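Local coordinates for protein adenosine deaminase 1 (Arthrobacter aurescens, PDB 3RYS) that probably catalyses the zinc-dependent hydrolytic deamination of adenine to hypoxanthine with release of ammonium, a step of purine salvage and nitrogen catabolism, at residues 20-26 with 82-86; 62-66 with 281-285; 241-247 with 272-278; 311-316 with 328-332. All blocks are in the same frame, centred on the assembly; numbering follows the deposited sequence.

Contact 1: residues 20-26 with 82-86. With ZN (zinc ion), chain C; ADE (adenine), chain D.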
# COMPACT_ATOMS: atom_id res chain seq x y z
N LEU A 20 0.43 1.12 0.10
CA LEU A 20 1.31 1.26 -1.06
C LEU A 20 2.66 0.60 -0.85
O LEU A 20 3.37 0.91 0.10
CB LEU A 20 1.51 2.73 -1.41
CG LEU A 20 2.55 2.90 -2.52
CD1 LEU A 20 1.99 3.76 -3.63
CD2 LEU A 20 3.88 3.44 -1.99
N HIS A 21 3.01 -0.29 -1.77
CA HIS A 21 4.29 -0.98 -1.73
C HIS A 21 5.31 -0.26 -2.61
O HIS A 21 5.08 -0.08 -3.81
CB HIS A 21 4.12 -2.42 -2.20
CG HIS A 21 3.04 -3.16 -1.48
ND1 HIS A 21 3.31 -4.01 -0.43
CD2 HIS A 21 1.70 -3.16 -1.64
CE1 HIS A 21 2.17 -4.52 0.02
NE2 HIS A 21 1.18 -4.02 -0.70
N ILE A 22 6.42 0.15 -2.02
CA ILE A 22 7.40 0.92 -2.76
C ILE A 22 7.96 0.14 -3.96
O ILE A 22 8.24 0.72 -5.00
CB ILE A 22 8.54 1.44 -1.85
CG1 ILE A 22 9.19 2.68 -2.47
CG2 ILE A 22 9.56 0.34 -1.57
CD1 ILE A 22 8.21 3.79 -2.76
N GLU A 23 8.08 -1.17 -3.80
CA GLU A 23 8.56 -2.04 -4.88
C GLU A 23 7.54 -2.16 -6.01
O GLU A 23 7.89 -2.51 -7.14
CB GLU A 23 8.88 -3.44 -4.34
CG GLU A 23 9.95 -3.48 -3.25
CD GLU A 23 9.38 -3.29 -1.85
OE1 GLU A 23 8.33 -2.63 -1.70
OE2 GLU A 23 9.99 -3.81 -0.89
N GLY A 24 6.27 -1.88 -5.70
CA GLY A 24 5.21 -1.94 -6.68
C GLY A 24 5.11 -0.63 -7.43
O GLY A 24 4.25 -0.44 -8.30
N THR A 25 6.02 0.27 -7.09
CA THR A 25 6.14 1.59 -7.68
C THR A 25 7.12 1.59 -8.86
O THR A 25 7.22 2.57 -9.61
CB THR A 25 6.60 2.56 -6.60
OG1 THR A 25 5.47 3.29 -6.11
CG2 THR A 25 7.65 3.51 -7.12
N LEU A 26 7.81 0.47 -9.03
CA LEU A 26 8.88 0.33 -10.01
C LEU A 26 8.36 0.26 -11.44
O LEU A 26 7.83 -0.75 -11.89
CB LEU A 26 9.69 -0.93 -9.70
CG LEU A 26 11.16 -0.92 -10.10
CD1 LEU A 26 11.79 0.40 -9.69
CD2 LEU A 26 11.88 -2.10 -9.47
N MET A 82 14.10 4.95 -6.50
CA MET A 82 12.77 4.37 -6.64
C MET A 82 11.76 5.09 -5.78
O MET A 82 10.62 5.34 -6.20
CB MET A 82 12.79 2.88 -6.27
CG MET A 82 11.41 2.30 -6.00
SD MET A 82 11.50 0.58 -5.47
CE MET A 82 12.37 0.75 -3.92
N THR A 83 12.18 5.43 -4.56
CA THR A 83 11.31 6.07 -3.59
C THR A 83 10.97 7.49 -4.04
O THR A 83 9.82 7.93 -3.92
CB THR A 83 11.96 6.11 -2.20
OG1 THR A 83 12.44 4.81 -1.85
CG2 THR A 83 10.96 6.59 -1.15
N ARG A 84 11.96 8.19 -4.57
CA ARG A 84 11.77 9.57 -5.02
C ARG A 84 10.88 9.64 -6.25
O ARG A 84 10.14 10.61 -6.43
CB ARG A 84 13.12 10.25 -5.28
CG ARG A 84 13.73 10.83 -4.02
CD ARG A 84 15.18 11.25 -4.18
NE ARG A 84 15.67 11.84 -2.94
CZ ARG A 84 16.95 11.96 -2.61
NH1 ARG A 84 17.90 11.54 -3.43
NH2 ARG A 84 17.28 12.51 -1.44
N ALA A 85 10.96 8.62 -7.09
CA ALA A 85 10.17 8.60 -8.32
C ALA A 85 8.70 8.45 -7.97
O ALA A 85 7.83 8.95 -8.67
CB ALA A 85 10.63 7.47 -9.23
N TYR A 86 8.42 7.74 -6.88
CA TYR A 86 7.06 7.59 -6.40
C TYR A 86 6.59 8.87 -5.71
O TYR A 86 5.50 9.37 -6.00
CB TYR A 86 6.92 6.41 -5.44
CG TYR A 86 5.69 6.55 -4.56
CD1 TYR A 86 4.42 6.33 -5.08
CD2 TYR A 86 5.80 6.94 -3.24
CE1 TYR A 86 3.30 6.48 -4.29
CE2 TYR A 86 4.69 7.09 -2.44
CZ TYR A 86 3.44 6.86 -2.97
OH TYR A 86 2.32 7.01 -2.18
ZN ZN C . -1.03 -4.68 -1.07
N9 ADE D . 2.64 -7.69 -2.07
C8 ADE D . 2.62 -6.50 -2.74
N7 ADE D . 1.41 -6.05 -3.01
C5 ADE D . 0.58 -7.03 -2.46
C6 ADE D . -0.82 -7.15 -2.41
N6 ADE D . -1.66 -6.25 -2.93
N1 ADE D . -1.33 -8.25 -1.79
C2 ADE D . -0.48 -9.15 -1.28
N3 ADE D . 0.85 -9.14 -1.26
C4 ADE D . 1.33 -8.04 -1.88
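Leu20 opens the loop by laying its CD2 methyl over the face of the Tyr86 ring, 3.8 Å from the ring centroid and 19° off the normal, a CH-pi contact; the hydroxyl of that tyrosine bonds to Glu17. The neighbouring His21 serves the other side of the loop: its NE2 binds the zinc at 2.3 Å and lies 3.1 Å from N7 of adenine, which sits over one face of the imidazole. From Ile22 the chain makes a 3-10 turn, with Gly24 N bonded to His21 O at 2.9 Å and Thr25 N to Ile22 O at 3.1 Å. Ile22 fits between helix residues, its CG2 3.7 Å from Met82 CE and its CD1 4.0 Å from Tyr86 CB, while its carbonyl O rests 3.3 Å from Met82 SD. Glu23 offers mainly its CA, 4.0 Å from Met82 SD, and its carboxylate turns to the backbone of Asp103. Thr25 returns to the helix, its CG2 3.6 Å from Met82 O and its OG1 3.4 Å from Tyr86 CD1. Leu26 closes the row with CD1 4.2 Å from Met82 CG. Met82 thus touches Ile22, Glu23, Thr25 and Leu26, the most widely shared helix residue here. His19 and His21, separated by Leu20 just after strand 15-17, form the His-x-His zinc motif that follows the first barrel strand in the adenosine deaminase family.

Contact 2: residues 62-66 with 281-285; sequences FLDLY and DPAYF. With ADE (adenine), chain D.
Residues 62-66 are one turn of helix 59-69, with Tyr66 N bonded to Phe62 O at 2.8 Å. Residues 281-285 form no regular helix or strand: after an extended Asp281 (phi/psi -128/80), Pro282 (-57/-36) and Ala283 (-84/-4) take type I turn angles, closed by Tyr284 N to Asp281 O at 3.0 Å. The closest CA atoms, of Tyr66 and Tyr284, are 8.1 Å apart, so side chains bridge the gap. Phe62 (chi1 t, chi2 74°) points its edge at the face of Tyr284 (chi1 m), centroids 5.4 Å apart and planes at 86°, a T-shaped pair with Phe62 CE1 3.6 Å from Tyr284 CG. Phe285 (chi1 m) completes the aromatic cluster, its CZ over one face of Phe62 and 3.8 Å from CE1 of that ring. CD2 of Leu65 (chi1 t, chi2 p) meets the edge of Tyr284 at CE2, 3.7 Å away, and Tyr284 OH comes within 3.6 Å of Tyr66 CA. Asp281 (chi1 m) sets its CG 3.4 Å from Phe62 CZ and its OD1 3.5 Å from Tyr66 CE2. Adenine C8 lies over the face of Tyr66 (chi1 t, chi2 -104°), 3.7 Å from its CZ, and Leu63 CD2 is 3.6 Å from adenine N9. This aromatic and aliphatic wall carries one polar contact to the base, Asp281 OD2 to adenine N7 at 2.8 Å; both being ordinarily acceptors, a proton probably lies between them.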
# COMPACT_ATOMS: atom_id res chain seq x y z
N PHE A 62 1.11 -12.25 -10.04
CA PHE A 62 1.62 -10.90 -9.88
C PHE A 62 2.88 -10.88 -9.03
O PHE A 62 3.90 -10.32 -9.43
CB PHE A 62 0.56 -10.00 -9.24
CG PHE A 62 1.13 -8.85 -8.47
CD1 PHE A 62 1.69 -7.76 -9.13
CD2 PHE A 62 1.12 -8.85 -7.08
CE1 PHE A 62 2.22 -6.69 -8.42
CE2 PHE A 62 1.65 -7.79 -6.37
CZ PHE A 62 2.20 -6.71 -7.04
N LEU A 63 2.80 -11.47 -7.84
CA LEU A 63 3.95 -11.55 -6.94
C LEU A 63 5.19 -12.04 -7.68
O LEU A 63 6.29 -11.50 -7.50
CB LEU A 63 3.64 -12.45 -5.74
CG LEU A 63 2.67 -11.92 -4.68
CD1 LEU A 63 2.42 -12.95 -3.59
CD2 LEU A 63 3.19 -10.63 -4.07
N ASP A 64 5.02 -13.04 -8.54
CA ASP A 64 6.16 -13.60 -9.27
C ASP A 64 6.91 -12.52 -10.05
O ASP A 64 8.14 -12.44 -9.99
CB ASP A 64 5.71 -14.72 -10.21
CG ASP A 64 5.31 -15.98 -9.45
OD1 ASP A 64 5.76 -16.14 -8.30
OD2 ASP A 64 4.55 -16.79 -10.01
N LEU A 65 6.17 -11.68 -10.78
CA LEU A 65 6.79 -10.58 -11.51
C LEU A 65 7.33 -9.54 -10.53
O LEU A 65 8.48 -9.11 -10.61
CB LEU A 65 5.78 -9.95 -12.48
CG LEU A 65 6.32 -8.87 -13.42
CD1 LEU A 65 7.30 -9.48 -14.39
CD2 LEU A 65 5.18 -8.18 -14.15
N TYR A 66 6.46 -9.14 -9.59
CA TYR A 66 6.78 -8.20 -8.53
C TYR A 66 8.13 -8.49 -7.85
O TYR A 66 8.94 -7.58 -7.65
CB TYR A 66 5.64 -8.24 -7.51
CG TYR A 66 5.83 -7.46 -6.23
CD1 TYR A 66 6.14 -8.12 -5.04
CD2 TYR A 66 5.64 -6.09 -6.19
CE1 TYR A 66 6.28 -7.42 -3.86
CE2 TYR A 66 5.78 -5.38 -5.01
CZ TYR A 66 6.10 -6.06 -3.84
OH TYR A 66 6.24 -5.37 -2.65
N ASP A 281 0.05 -1.22 -5.76
CA ASP A 281 1.25 -1.42 -6.57
C ASP A 281 1.08 -0.68 -7.91
O ASP A 281 0.75 -1.29 -8.93
CB ASP A 281 1.49 -2.92 -6.80
CG ASP A 281 1.58 -3.71 -5.49
OD1 ASP A 281 2.68 -3.75 -4.90
OD2 ASP A 281 0.57 -4.32 -5.05
N PRO A 282 1.31 0.64 -7.90
CA PRO A 282 0.97 1.59 -8.97
C PRO A 282 1.57 1.28 -10.34
O PRO A 282 0.92 1.54 -11.36
CB PRO A 282 1.54 2.91 -8.46
CG PRO A 282 1.74 2.73 -7.02
CD PRO A 282 2.04 1.29 -6.80
N ALA A 283 2.79 0.75 -10.38
CA ALA A 283 3.45 0.52 -11.66
C ALA A 283 3.05 -0.81 -12.28
O ALA A 283 3.44 -1.13 -13.40
CB ALA A 283 4.97 0.61 -11.50
N TYR A 284 2.24 -1.58 -11.55
CA TYR A 284 1.80 -2.89 -12.03
C TYR A 284 0.31 -2.93 -12.40
O TYR A 284 -0.12 -3.77 -13.19
CB TYR A 284 2.08 -3.96 -10.97
CG TYR A 284 3.54 -4.30 -10.83
CD1 TYR A 284 4.39 -3.50 -10.08
CD2 TYR A 284 4.07 -5.43 -11.45
CE1 TYR A 284 5.73 -3.81 -9.95
CE2 TYR A 284 5.41 -5.74 -11.33
CZ TYR A 284 6.24 -4.93 -10.57
OH TYR A 284 7.57 -5.24 -10.44
N PHE A 285 -0.47 -2.01 -11.83
CA PHE A 285 -1.91 -2.04 -12.02
C PHE A 285 -2.39 -0.84 -12.84
O PHE A 285 -3.58 -0.54 -12.90
CB PHE A 285 -2.64 -2.12 -10.67
CG PHE A 285 -2.16 -3.25 -9.80
CD1 PHE A 285 -1.92 -4.51 -10.35
CD2 PHE A 285 -1.97 -3.07 -8.44
CE1 PHE A 285 -1.49 -5.56 -9.55
CE2 PHE A 285 -1.54 -4.12 -7.63
CZ PHE A 285 -1.30 -5.37 -8.19
N9 ADE D . 2.64 -7.69 -2.07
C8 ADE D . 2.62 -6.50 -2.74
N7 ADE D . 1.41 -6.05 -3.01
C5 ADE D . 0.58 -7.03 -2.46
C6 ADE D . -0.82 -7.15 -2.41
N6 ADE D . -1.66 -6.25 -2.93
N1 ADE D . -1.33 -8.25 -1.79
C2 ADE D . -0.48 -9.15 -1.28
N3 ADE D . 0.85 -9.14 -1.26
C4 ADE D . 1.33 -8.04 -1.88

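Contact 3: residues 241-247 with 272-278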
# COMPACT_ATOMS: atom_id res chain seq x y z
N GLN A 241 -15.19 1.06 13.25
CA GLN A 241 -14.59 2.02 12.34
C GLN A 241 -13.16 1.63 12.00
O GLN A 241 -12.28 2.49 11.86
CB GLN A 241 -14.62 3.42 12.94
CG GLN A 241 -15.89 4.19 12.65
CD GLN A 241 -16.27 4.15 11.18
OE1 GLN A 241 -16.93 3.22 10.73
NE2 GLN A 241 -15.84 5.16 10.43
N VAL A 242 -12.92 0.33 11.89
CA VAL A 242 -11.62 -0.18 11.46
C VAL A 242 -11.34 0.32 10.05
O VAL A 242 -12.10 0.05 9.13
CB VAL A 242 -11.59 -1.72 11.46
CG1 VAL A 242 -10.20 -2.24 11.12
CG2 VAL A 242 -12.06 -2.27 12.80
N PRO A 243 -10.24 1.07 9.88
CA PRO A 243 -9.89 1.54 8.54
C PRO A 243 -9.65 0.38 7.59
O PRO A 243 -8.95 -0.57 7.95
CB PRO A 243 -8.57 2.31 8.76
CG PRO A 243 -8.58 2.67 10.22
CD PRO A 243 -9.30 1.54 10.90
N LEU A 244 -10.25 0.45 6.40
CA LEU A 244 -10.04 -0.54 5.35
C LEU A 244 -9.35 0.11 4.14
O LEU A 244 -9.93 0.96 3.46
CB LEU A 244 -11.36 -1.19 4.93
CG LEU A 244 -11.67 -2.58 5.49
CD1 LEU A 244 -11.56 -2.62 7.01
CD2 LEU A 244 -13.04 -3.06 5.04
N THR A 245 -8.12 -0.30 3.87
CA THR A 245 -7.38 0.29 2.76
C THR A 245 -7.67 -0.40 1.42
O THR A 245 -6.91 -1.26 0.96
CB THR A 245 -5.86 0.38 3.06
OG1 THR A 245 -5.31 -0.93 3.22
CG2 THR A 245 -5.63 1.16 4.35
N VAL A 246 -8.79 -0.02 0.81
CA VAL A 246 -9.22 -0.61 -0.46
C VAL A 246 -8.34 -0.17 -1.64
O VAL A 246 -7.91 0.98 -1.72
CB VAL A 246 -10.68 -0.25 -0.78
CG1 VAL A 246 -11.14 -0.98 -2.05
CG2 VAL A 246 -11.58 -0.59 0.40
N CYS A 247 -8.09 -1.11 -2.55
CA CYS A 247 -7.30 -0.83 -3.75
C CYS A 247 -8.05 -1.30 -4.99
O CYS A 247 -7.89 -2.45 -5.42
CB CYS A 247 -5.94 -1.54 -3.66
SG CYS A 247 -5.09 -1.32 -2.07
N GLY A 272 -21.14 2.27 5.66
CA GLY A 272 -20.41 2.88 6.76
C GLY A 272 -19.04 2.30 7.07
O GLY A 272 -18.41 2.72 8.05
N LEU A 273 -18.58 1.34 6.27
CA LEU A 273 -17.22 0.84 6.44
C LEU A 273 -16.25 1.99 6.25
O LEU A 273 -16.38 2.78 5.31
CB LEU A 273 -16.92 -0.27 5.43
CG LEU A 273 -17.64 -1.61 5.62
CD1 LEU A 273 -17.30 -2.55 4.49
CD2 LEU A 273 -17.27 -2.22 6.96
N ASN A 274 -15.27 2.10 7.15
CA ASN A 274 -14.30 3.19 7.10
C ASN A 274 -13.24 2.97 6.01
O ASN A 274 -12.06 2.76 6.31
CB ASN A 274 -13.63 3.34 8.46
CG ASN A 274 -12.66 4.50 8.50
OD1 ASN A 274 -12.78 5.45 7.74
ND2 ASN A 274 -11.68 4.41 9.39
N VAL A 275 -13.66 3.03 4.76
CA VAL A 275 -12.79 2.69 3.64
C VAL A 275 -12.09 3.90 3.03
O VAL A 275 -12.58 5.03 3.10
CB VAL A 275 -13.58 1.98 2.52
CG1 VAL A 275 -13.93 0.56 2.93
CG2 VAL A 275 -14.82 2.79 2.15
N CYS A 276 -10.94 3.64 2.41
CA CYS A 276 -10.23 4.65 1.65
C CYS A 276 -9.63 4.04 0.39
O CYS A 276 -9.55 2.82 0.26
CB CYS A 276 -9.15 5.33 2.49
SG CYS A 276 -7.81 4.24 3.04
N VAL A 277 -9.21 4.90 -0.54
CA VAL A 277 -8.74 4.48 -1.85
C VAL A 277 -7.22 4.51 -1.94
O VAL A 277 -6.59 5.50 -1.56
CB VAL A 277 -9.33 5.38 -2.95
CG1 VAL A 277 -8.80 4.99 -4.32
CG2 VAL A 277 -10.85 5.30 -2.93
N ASN A 278 -6.64 3.42 -2.43
CA ASN A 278 -5.19 3.27 -2.52
C ASN A 278 -4.78 2.62 -3.84
O ASN A 278 -5.57 1.91 -4.46
CB ASN A 278 -4.67 2.43 -1.35
CG ASN A 278 -5.11 2.97 0.00
OD1 ASN A 278 -6.25 2.76 0.43
ND2 ASN A 278 -4.21 3.66 0.69
O HOH W 1 -14.92 0.01 9.28
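Two backbone bonds fix the register: Leu244 N to Asn274 O at 2.9 Å and Cys276 N to Leu244 O at 3.1 Å. Further along, Val246 N to Cys276 O at 3.0 Å and Asn278 N to Val246 O at 2.8 Å are poorly angled and weak. At the start, Asn274 ND2 donates to Gln241 O at 3.2 Å, and a water joins Val242 O (2.8 Å) to Asn274 N (3.0 Å) where the two chains are still converging. CA-H...O contacts supplement these, such as Val275 CA to Leu244 O at 3.3 Å. The parallel pair, with axes 4.8 Å apart and crossing at -32°, is a beta-alpha-beta unit whose connection includes helices 248-253 and 265-270; it supplies the last two strands of the TIM barrel. Backbone bonds from Thr245 to Ile221 continue the barrel to strand 220-221, and Thr245 OG1 bonds Asp222 and the zinc ligand His19. On the Thr245 face, its CG2 is 4.0 Å from Cys276 SG. The other face is apolar: Val275 CG1 lies 3.7 Å from Leu244 CB and 3.6 Å from Val246 CG2, and Met268 of helix 265-270 covers both Leu244 and Val275. Before the second strand, Gly272, at positive phi, ends that helix in a Schellman motif.

Contact 4: residues 311-316 with 328-332; sequences AANSIR and LLDEV
Two antiparallel helical turns, 311-316 (Arg316 N to Ala312 O 2.9 Å) and 328-332 (Val332 N to Leu328 O 3.1 Å), lie side by side: axes 9.6 Å apart, N-to-C directions at 177°, Ala312 CA 6.1 Å from Leu329 CA. They belong to helices 304-317 and 322-339, a helical hairpin near the C-terminus. Two bumps interlock. Ile315 (chi1 m, chi2 t) pushes CD1 into the hollow between Leu328 (chi1 m, chi2 p) and Val332 (chi1 9°), 3.6 Å from Leu328 CB and 3.8 Å from Val332 CG1. In return Leu329 (chi1 -107°, chi2 16°, both between wells) sets CD1 in the dip over small Ala312, 3.9 Å from its CA and CB, and 3.5 Å from Ile315 CB; CD2 brushes Arg316 CG at 4.4 Å. Ala311 CB faces Val332 CG2 at 4.3 Å. Ser314 OG bonds back to Ala311 O at 2.7 Å and outward to Ala16. With only carbon atoms meeting at these closest approaches, the fit rests on burial of aliphatic surface and complementary shape.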
# COMPACT_ATOMS: atom_id res chain seq x y z
N ALA A 311 -11.37 10.63 0.81
CA ALA A 311 -10.17 11.38 1.12
C ALA A 311 -10.01 11.59 2.62
O ALA A 311 -8.95 11.32 3.19
CB ALA A 311 -10.18 12.73 0.40
N ALA A 312 -11.07 12.08 3.27
CA ALA A 312 -11.01 12.39 4.69
C ALA A 312 -10.84 11.13 5.54
O ALA A 312 -10.18 11.16 6.57
CB ALA A 312 -12.24 13.18 5.12
N ASN A 313 -11.43 10.03 5.09
CA ASN A 313 -11.19 8.75 5.73
C ASN A 313 -9.70 8.45 5.77
O ASN A 313 -9.13 8.18 6.82
CB ASN A 313 -11.92 7.62 4.99
CG ASN A 313 -13.40 7.59 5.27
OD1 ASN A 313 -14.14 6.78 4.71
ND2 ASN A 313 -13.86 8.49 6.14
N SER A 314 -9.06 8.52 4.60
CA SER A 314 -7.65 8.21 4.48
C SER A 314 -6.80 9.06 5.43
O SER A 314 -5.75 8.62 5.90
CB SER A 314 -7.17 8.40 3.04
OG SER A 314 -6.80 9.75 2.82
N ILE A 315 -7.26 10.27 5.71
CA ILE A 315 -6.52 11.15 6.60
C ILE A 315 -6.78 10.79 8.06
O ILE A 315 -5.85 10.70 8.85
CB ILE A 315 -6.86 12.64 6.36
CG1 ILE A 315 -6.51 13.03 4.92
CG2 ILE A 315 -6.10 13.52 7.34
CD1 ILE A 315 -6.90 14.43 4.55
N ARG A 316 -8.05 10.58 8.40
CA ARG A 316 -8.41 10.20 9.76
C ARG A 316 -7.79 8.86 10.13
O ARG A 316 -7.52 8.59 11.30
CB ARG A 316 -9.93 10.09 9.91
CG ARG A 316 -10.68 11.36 9.70
CD ARG A 316 -12.13 11.20 10.16
NE ARG A 316 -12.98 12.25 9.61
CZ ARG A 316 -13.70 12.12 8.49
NH1 ARG A 316 -13.66 10.98 7.81
NH2 ARG A 316 -14.44 13.13 8.06
N LEU A 328 -4.64 18.88 6.61
CA LEU A 328 -5.01 18.09 5.44
C LEU A 328 -6.52 17.95 5.33
O LEU A 328 -7.09 18.05 4.25
CB LEU A 328 -4.34 16.71 5.49
CG LEU A 328 -2.97 16.57 4.83
CD1 LEU A 328 -2.11 17.81 5.03
CD2 LEU A 328 -2.25 15.33 5.35
N LEU A 329 -7.18 17.71 6.46
CA LEU A 329 -8.64 17.68 6.50
C LEU A 329 -9.23 18.99 5.98
O LEU A 329 -10.22 18.98 5.24
CB LEU A 329 -9.14 17.39 7.92
CG LEU A 329 -9.72 16.00 8.18
CD1 LEU A 329 -9.36 15.01 7.09
CD2 LEU A 329 -9.29 15.49 9.55
N ASP A 330 -8.63 20.11 6.36
CA ASP A 330 -9.11 21.41 5.92
C ASP A 330 -8.92 21.59 4.42
O ASP A 330 -9.64 22.35 3.77
CB ASP A 330 -8.41 22.54 6.68
CG ASP A 330 -9.01 22.77 8.06
OD1 ASP A 330 -10.16 22.34 8.29
OD2 ASP A 330 -8.33 23.38 8.91
N GLU A 331 -7.93 20.92 3.91
CA GLU A 331 -7.63 20.88 2.54
C GLU A 331 -8.66 20.15 1.74
O GLU A 331 -8.91 20.54 0.66
CB GLU A 331 -6.27 20.26 2.37
CG GLU A 331 -5.24 21.22 2.02
CD GLU A 331 -3.87 20.68 2.08
OE1 GLU A 331 -3.05 21.22 2.80
OE2 GLU A 331 -3.58 19.76 1.39
N VAL A 332 -9.25 19.11 2.28
CA VAL A 332 -10.26 18.41 1.55
C VAL A 332 -11.56 19.13 1.53
O VAL A 332 -12.24 19.11 0.54
CB VAL A 332 -10.38 16.88 1.87
CG1 VAL A 332 -9.62 16.47 2.95
CG2 VAL A 332 -11.74 16.44 1.97

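All four contacts belong to one TIM-barrel domain. Contacts 1 and 2, centres 11 Å apart, both touch the adenine; their segments alternate along the chain, and Gly24 O probably accepts a hydrogen bond from Ala283 N, so the loops after the first and last barrel strands meet at the active site. Contact 3 is nested inside the chain loop closed by contact 2, yet lies about 21 Å from it, centre to centre; Asp280, a zinc ligand, lies between their segments in sequence. Contact 4 comes last, away from the annotated sites, its centre 13 Å from that of contact 3. Helix 304-317 packs on the closing strand with one side and on helix 322-339 with another.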